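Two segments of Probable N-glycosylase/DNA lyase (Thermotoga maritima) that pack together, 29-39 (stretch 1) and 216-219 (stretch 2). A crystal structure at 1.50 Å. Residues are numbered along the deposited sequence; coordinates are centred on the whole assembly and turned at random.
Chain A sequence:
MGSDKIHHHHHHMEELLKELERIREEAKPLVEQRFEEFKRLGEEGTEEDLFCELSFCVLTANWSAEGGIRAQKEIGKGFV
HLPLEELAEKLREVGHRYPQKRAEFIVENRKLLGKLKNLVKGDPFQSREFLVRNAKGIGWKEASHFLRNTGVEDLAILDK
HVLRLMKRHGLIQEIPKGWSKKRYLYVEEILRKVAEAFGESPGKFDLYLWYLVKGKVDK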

ATOM      1  N   PRO A  29      -4.757  19.037  -1.260  1.00 18.01           N
ATOM      2  CA  PRO A  29      -6.186  18.667  -1.337  1.00 21.11           C
ATOM      3  C   PRO A  29      -6.392  17.246  -1.841  1.00 18.10           C
ATOM      4  O   PRO A  29      -7.313  16.545  -1.393  1.00 22.14           O
ATOM      5  CB  PRO A  29      -6.791  19.689  -2.311  1.00 20.58           C
ATOM      6  CG  PRO A  29      -5.738  20.725  -2.523  1.00 28.74           C
ATOM      7  CD  PRO A  29      -4.412  20.177  -2.124  1.00 20.25           C
ATOM      8  N   LEU A  30      -5.556  16.809  -2.769  1.00 17.33           N
ATOM      9  CA  LEU A  30      -5.662  15.439  -3.263  1.00 18.42           C
ATOM     10  C   LEU A  30      -5.282  14.431  -2.190  1.00 18.00           C
ATOM     11  O   LEU A  30      -5.922  13.398  -2.048  1.00 18.45           O
ATOM     12  CB  LEU A  30      -4.764  15.245  -4.487  1.00 19.49           C
ATOM     13  CG  LEU A  30      -5.112  16.074  -5.722  1.00 22.60           C
ATOM     14  CD1 LEU A  30      -4.141  15.723  -6.830  1.00 25.76           C
ATOM     15  CD2 LEU A  30      -6.545  15.813  -6.167  1.00 27.31           C
ATOM     16  N   VAL A  31      -4.209  14.703  -1.469  1.00 17.66           N
ATOM     17  CA  VAL A  31      -3.777  13.833  -0.384  1.00 17.31           C
ATOM     18  C   VAL A  31      -4.864  13.742   0.686  1.00 16.10           C
ATOM     19  O   VAL A  31      -5.193  12.651   1.143  1.00 17.58           O
ATOM     20  CB  VAL A  31      -2.453  14.338   0.208  1.00 18.56           C
ATOM     21  CG1 VAL A  31      -2.064  13.560   1.459  1.00 20.13           C
ATOM     22  CG2 VAL A  31      -1.345  14.249  -0.832  1.00 19.74           C
ATOM     23  N   GLU A  32      -5.429  14.882   1.070  1.00 18.11           N
ATOM     24  CA  GLU A  32      -6.416  14.881   2.140  1.00 19.34           C
ATOM     25  C   GLU A  32      -7.685  14.174   1.700  1.00 20.54           C
ATOM     26  O   GLU A  32      -8.273  13.431   2.461  1.00 23.59           O
ATOM     27  CB  GLU A  32      -6.719  16.302   2.617  1.00 21.16           C
ATOM     28  CG  GLU A  32      -5.562  16.947   3.345  1.00 26.91           C
ATOM     29  CD  GLU A  32      -5.303  16.302   4.694  1.00 29.70           C
ATOM     30  OE1 GLU A  32      -6.298  16.038   5.423  1.00 43.23           O
ATOM     31  OE2 GLU A  32      -4.123  16.046   5.023  1.00 34.16           O
ATOM     32  N   GLN A  33      -8.102  14.374   0.463  1.00 19.99           N
ATOM     33  CA  GLN A  33      -9.318  13.721  -0.009  1.00 25.00           C
ATOM     34  C   GLN A  33      -9.104  12.220  -0.095  1.00 21.11           C
ATOM     35  O   GLN A  33      -9.983  11.429   0.267  1.00 22.69           O
ATOM     36  CB  GLN A  33      -9.742  14.291  -1.358  1.00 25.41           C
ATOM     37  CG  GLN A  33     -10.446  15.632  -1.199  1.00 44.24           C
ATOM     38  CD  GLN A  33     -10.289  16.535  -2.407  1.00 58.09           C
ATOM     39  OE1 GLN A  33     -10.269  16.068  -3.549  1.00 61.63           O
ATOM     40  NE2 GLN A  33     -10.163  17.836  -2.159  1.00 63.59           N
ATOM     41  N   ARG A  34      -7.910  11.807  -0.507  1.00 20.22           N
ATOM     42  CA  ARG A  34      -7.645  10.381  -0.632  1.00 21.40           C
ATOM     43  C   ARG A  34      -7.619   9.746   0.760  1.00 18.69           C
ATOM     44  O   ARG A  34      -8.182   8.670   0.974  1.00 19.59           O
ATOM     45  CB  ARG A  34      -6.336  10.152  -1.378  1.00 22.38           C
ATOM     46  CG  ARG A  34      -6.033   8.702  -1.663  1.00 25.62           C
ATOM     47  CD  ARG A  34      -7.045   8.096  -2.613  1.00 29.48           C
ATOM     48  NE  ARG A  34      -6.884   8.565  -3.991  1.00 32.96           N
ATOM     49  CZ  ARG A  34      -7.732   9.364  -4.626  1.00 58.20           C
ATOM     50  NH1 ARG A  34      -8.829   9.815  -4.025  1.00 60.53           N
ATOM     51  NH2 ARG A  34      -7.475   9.711  -5.879  1.00 65.79           N
ATOM     52  N   PHE A  35      -6.999  10.435   1.713  1.00 18.81           N
ATOM     53  CA  PHE A  35      -6.977   9.921   3.071  1.00 20.12           C
ATOM     54  C   PHE A  35      -8.346   9.828   3.710  1.00 20.98           C
ATOM     55  O   PHE A  35      -8.589   8.928   4.523  1.00 22.38           O
ATOM     56  CB  PHE A  35      -5.994  10.667   3.972  1.00 22.42           C
ATOM     57  CG  PHE A  35      -4.984   9.754   4.532  1.00 19.77           C
ATOM     58  CD1 PHE A  35      -3.849   9.463   3.812  1.00 25.99           C
ATOM     59  CD2 PHE A  35      -5.235   9.065   5.703  1.00 25.55           C
ATOM     60  CE1 PHE A  35      -2.932   8.560   4.281  1.00 29.09           C
ATOM     61  CE2 PHE A  35      -4.323   8.140   6.181  1.00 32.56           C
ATOM     62  CZ  PHE A  35      -3.162   7.901   5.466  1.00 30.85           C
ATOM     63  N   GLU A  36      -9.251  10.732   3.346  1.00 22.79           N
ATOM     64  CA  GLU A  36     -10.612  10.657   3.878  1.00 23.83           C
ATOM     65  C   GLU A  36     -11.272   9.368   3.399  1.00 23.47           C
ATOM     66  O   GLU A  36     -12.067   8.766   4.117  1.00 25.49           O
ATOM     67  CB  GLU A  36     -11.423  11.890   3.469  1.00 27.73           C
ATOM     68  CG  GLU A  36     -11.115  13.107   4.318  1.00 36.54           C
ATOM     69  CD  GLU A  36     -11.294  14.423   3.567  1.00 52.31           C
ATOM     70  OE1 GLU A  36     -12.036  14.440   2.555  1.00 48.54           O
ATOM     71  OE2 GLU A  36     -10.688  15.442   3.992  1.00 56.75           O
ATOM     72  N   GLU A  37     -10.930   8.937   2.190  1.00 21.11           N
ATOM     73  CA  GLU A  37     -11.460   7.694   1.651  1.00 22.83           C
ATOM     74  C   GLU A  37     -10.852   6.497   2.396  1.00 19.35           C
ATOM     75  O   GLU A  37     -11.542   5.527   2.725  1.00 18.49           O
ATOM     76  CB  GLU A  37     -11.212   7.616   0.138  1.00 20.79           C
ATOM     77  CG  GLU A  37     -11.941   8.733  -0.641  1.00 26.53           C
ATOM     78  CD  GLU A  37     -11.482   8.907  -2.081  1.00 43.93           C
ATOM     79  OE1 GLU A  37     -10.577   8.172  -2.519  1.00 38.73           O
ATOM     80  OE2 GLU A  37     -12.039   9.794  -2.775  1.00 51.74           O
ATOM     81  N   PHE A  38      -9.567   6.582   2.714  1.00 17.27           N
ATOM     82  CA  PHE A  38      -8.931   5.521   3.488  1.00 16.06           C
ATOM     83  C   PHE A  38      -9.571   5.417   4.866  1.00 16.11           C
ATOM     84  O   PHE A  38      -9.848   4.320   5.338  1.00 17.43           O
ATOM     85  CB  PHE A  38      -7.437   5.792   3.683  1.00 18.17           C
ATOM     86  CG  PHE A  38      -6.631   5.832   2.399  1.00 16.13           C
ATOM     87  CD1 PHE A  38      -7.084   5.239   1.235  1.00 17.13           C
ATOM     88  CD2 PHE A  38      -5.388   6.417   2.404  1.00 19.82           C
ATOM     89  CE1 PHE A  38      -6.320   5.265   0.086  1.00 19.97           C
ATOM     90  CE2 PHE A  38      -4.611   6.453   1.260  1.00 16.86           C
ATOM     91  CZ  PHE A  38      -5.073   5.866   0.099  1.00 16.99           C
ATOM     92  N   LYS A  39      -9.761   6.561   5.525  1.00 17.65           N
ATOM     93  CA  LYS A  39     -10.337   6.569   6.876  1.00 19.56           C
ATOM     94  C   LYS A  39     -11.755   6.001   6.855  1.00 18.66           C
ATOM     95  O   LYS A  39     -12.156   5.286   7.782  1.00 20.46           O
ATOM     96  CB  LYS A  39     -10.294   7.971   7.507  1.00 21.86           C
ATOM     97  CG  LYS A  39      -8.879   8.423   7.850  1.00 30.62           C
ATOM     98  CD  LYS A  39      -8.858   9.586   8.835  1.00 54.31           C
ATOM     99  CE  LYS A  39      -8.015   9.261  10.074  1.00 68.92           C
ATOM    100  NZ  LYS A  39      -6.654   8.699   9.751  1.00 69.51           N
TER
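Stretch 2, residues 216-219: KVDK

The most unusual feature of this contact is the way a single arginine on a helix reads the backbone of the chain's last residues. Arg 34 donates two hydrogen bonds to successive carbonyl oxygens: its NE lies 2.8 Å from Asp 218 O, and its NH2 lies 2.9 Å from Val 217 O. Both oxygens meet the edge of the guanidinium near its plane, where the N-H bonds point, although N-H...O angles of 141° and 138° show that neither bond is straight. Because the acceptors are main-chain atoms, these two bonds depend on the path of the tail and not on the identity of its side chains.

Stretch 2 is the C-terminus of the chain and forms no regular helix or strand. Val 217, with phi/psi of -126/102, is extended, as is Lys 216 before it; at Asp 218 the values change to -101/-127, a less common conformation. The side chains of Val 217 and Lys 219 set out toward the helix, whereas those of Lys 216 and Asp 218 set out away from it. The tail runs in the same general sense as the helix: Val 217 lies beside Leu 30 and Val 31, the next two residues are met by Arg 34, and Lys 219 reaches Phe 38. These contacts recur at intervals of three or four residues, so they fall along one side of the helix. The nearest pair of CA atoms across the contact is Leu 30 CA and Val 217 CA, 6.3 Å apart.

Val 217 is the apolar anchor, and it has the largest area covered by the other stretch. Its CG2 packs 3.6 Å from Leu 30 CB and 4.3 Å from Val 31 CG2, while its CG1 comes within 4.0 Å of Arg 34 CB. A compact, branched side chain suits this place, since its two methyl groups can meet different turns of the helix while the residue's own carbonyl remains available to the guanidinium. Arginine is equally apt: its methylene groups offer an apolar surface, and its charged end supplies several donors in one plane. With chi1 near 180° and both chi2 and chi3 in p, the side chain folds so that the guanidinium reaches the tail. Its NH1 also makes a salt bridge to Glu 37 OE1 at 2.8 Å, within the same helix; the hydrogen bond of this pair is weak, with an angle of 124°, but the opposite charges help to hold the arginine in place.

At the end of the chain, Lys 219 brings its aliphatic base against the helix. Its CB lies 3.8 Å from Phe 38 CE1, at the ring's edge and near its plane, and 4.3 Å from Arg 34 CD. The rest of the lysine leads away, and its NZ is hydrogen-bonded elsewhere in the structure. The flexible lysine can thus give carbon to the phenylalanine and keep its charge clear of the ring. In all, the contact buries 310 Å², counting both sides.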

ATOM      1  N   LYS A 216       0.166  12.767  -9.632  1.00 19.32           N
ATOM      2  CA  LYS A 216      -1.062  12.043  -9.342  1.00 18.98           C
ATOM      3  C   LYS A 216      -1.074  11.568  -7.902  1.00 16.64           C
ATOM      4  O   LYS A 216      -0.022  11.369  -7.281  1.00 18.68           O
ATOM      5  CB  LYS A 216      -1.189  10.802 -10.219  1.00 24.58           C
ATOM      6  CG  LYS A 216      -0.985  11.023 -11.709  1.00 35.82           C
ATOM      7  CD  LYS A 216      -2.170  11.681 -12.373  1.00 54.53           C
ATOM      8  CE  LYS A 216      -1.959  11.729 -13.890  1.00 66.04           C
ATOM      9  NZ  LYS A 216      -3.036  12.452 -14.613  1.00 70.94           N
ATOM     10  N   VAL A 217      -2.279  11.412  -7.384  1.00 20.98           N
ATOM     11  CA  VAL A 217      -2.498  10.793  -6.100  1.00 17.81           C
ATOM     12  C   VAL A 217      -3.482   9.673  -6.332  1.00 20.57           C
ATOM     13  O   VAL A 217      -4.690   9.897  -6.486  1.00 24.61           O
ATOM     14  CB  VAL A 217      -3.047  11.792  -5.076  1.00 18.72           C
ATOM     15  CG1 VAL A 217      -3.296  11.104  -3.749  1.00 21.35           C
ATOM     16  CG2 VAL A 217      -2.056  12.907  -4.883  1.00 22.10           C
ATOM     17  N   ASP A 218      -2.961   8.462  -6.385  1.00 22.00           N
ATOM     18  CA  ASP A 218      -3.796   7.289  -6.534  1.00 19.38           C
ATOM     19  C   ASP A 218      -3.943   6.667  -5.168  1.00 26.72           C
ATOM     20  O   ASP A 218      -4.341   7.340  -4.221  1.00 29.00           O
ATOM     21  CB  ASP A 218      -3.180   6.339  -7.559  1.00 21.88           C
ATOM     22  CG  ASP A 218      -3.141   6.950  -8.945  1.00 26.94           C
ATOM     23  OD1 ASP A 218      -4.214   7.362  -9.449  1.00 32.92           O
ATOM     24  OD2 ASP A 218      -2.047   7.045  -9.530  1.00 33.82           O
ATOM     25  N   LYS A 219      -3.654   5.385  -5.058  1.00 23.35           N
ATOM     26  CA  LYS A 219      -3.687   4.736  -3.763  1.00 19.71           C
ATOM     27  C   LYS A 219      -2.812   3.497  -3.794  1.00 20.29           C
ATOM     28  O   LYS A 219      -2.781   2.782  -2.787  1.00 19.89           O
ATOM     29  CB  LYS A 219      -5.120   4.372  -3.370  1.00 20.86           C
ATOM     30  CG  LYS A 219      -5.758   3.275  -4.200  1.00 23.61           C
ATOM     31  CD  LYS A 219      -7.066   2.808  -3.551  1.00 29.79           C
ATOM     32  CE  LYS A 219      -7.528   1.490  -4.118  1.00 30.10           C
ATOM     33  NZ  LYS A 219      -8.766   1.036  -3.428  1.00 27.19           N
ATOM     34  OXT LYS A 219      -2.142   3.198  -4.811  1.00 25.34           O
TER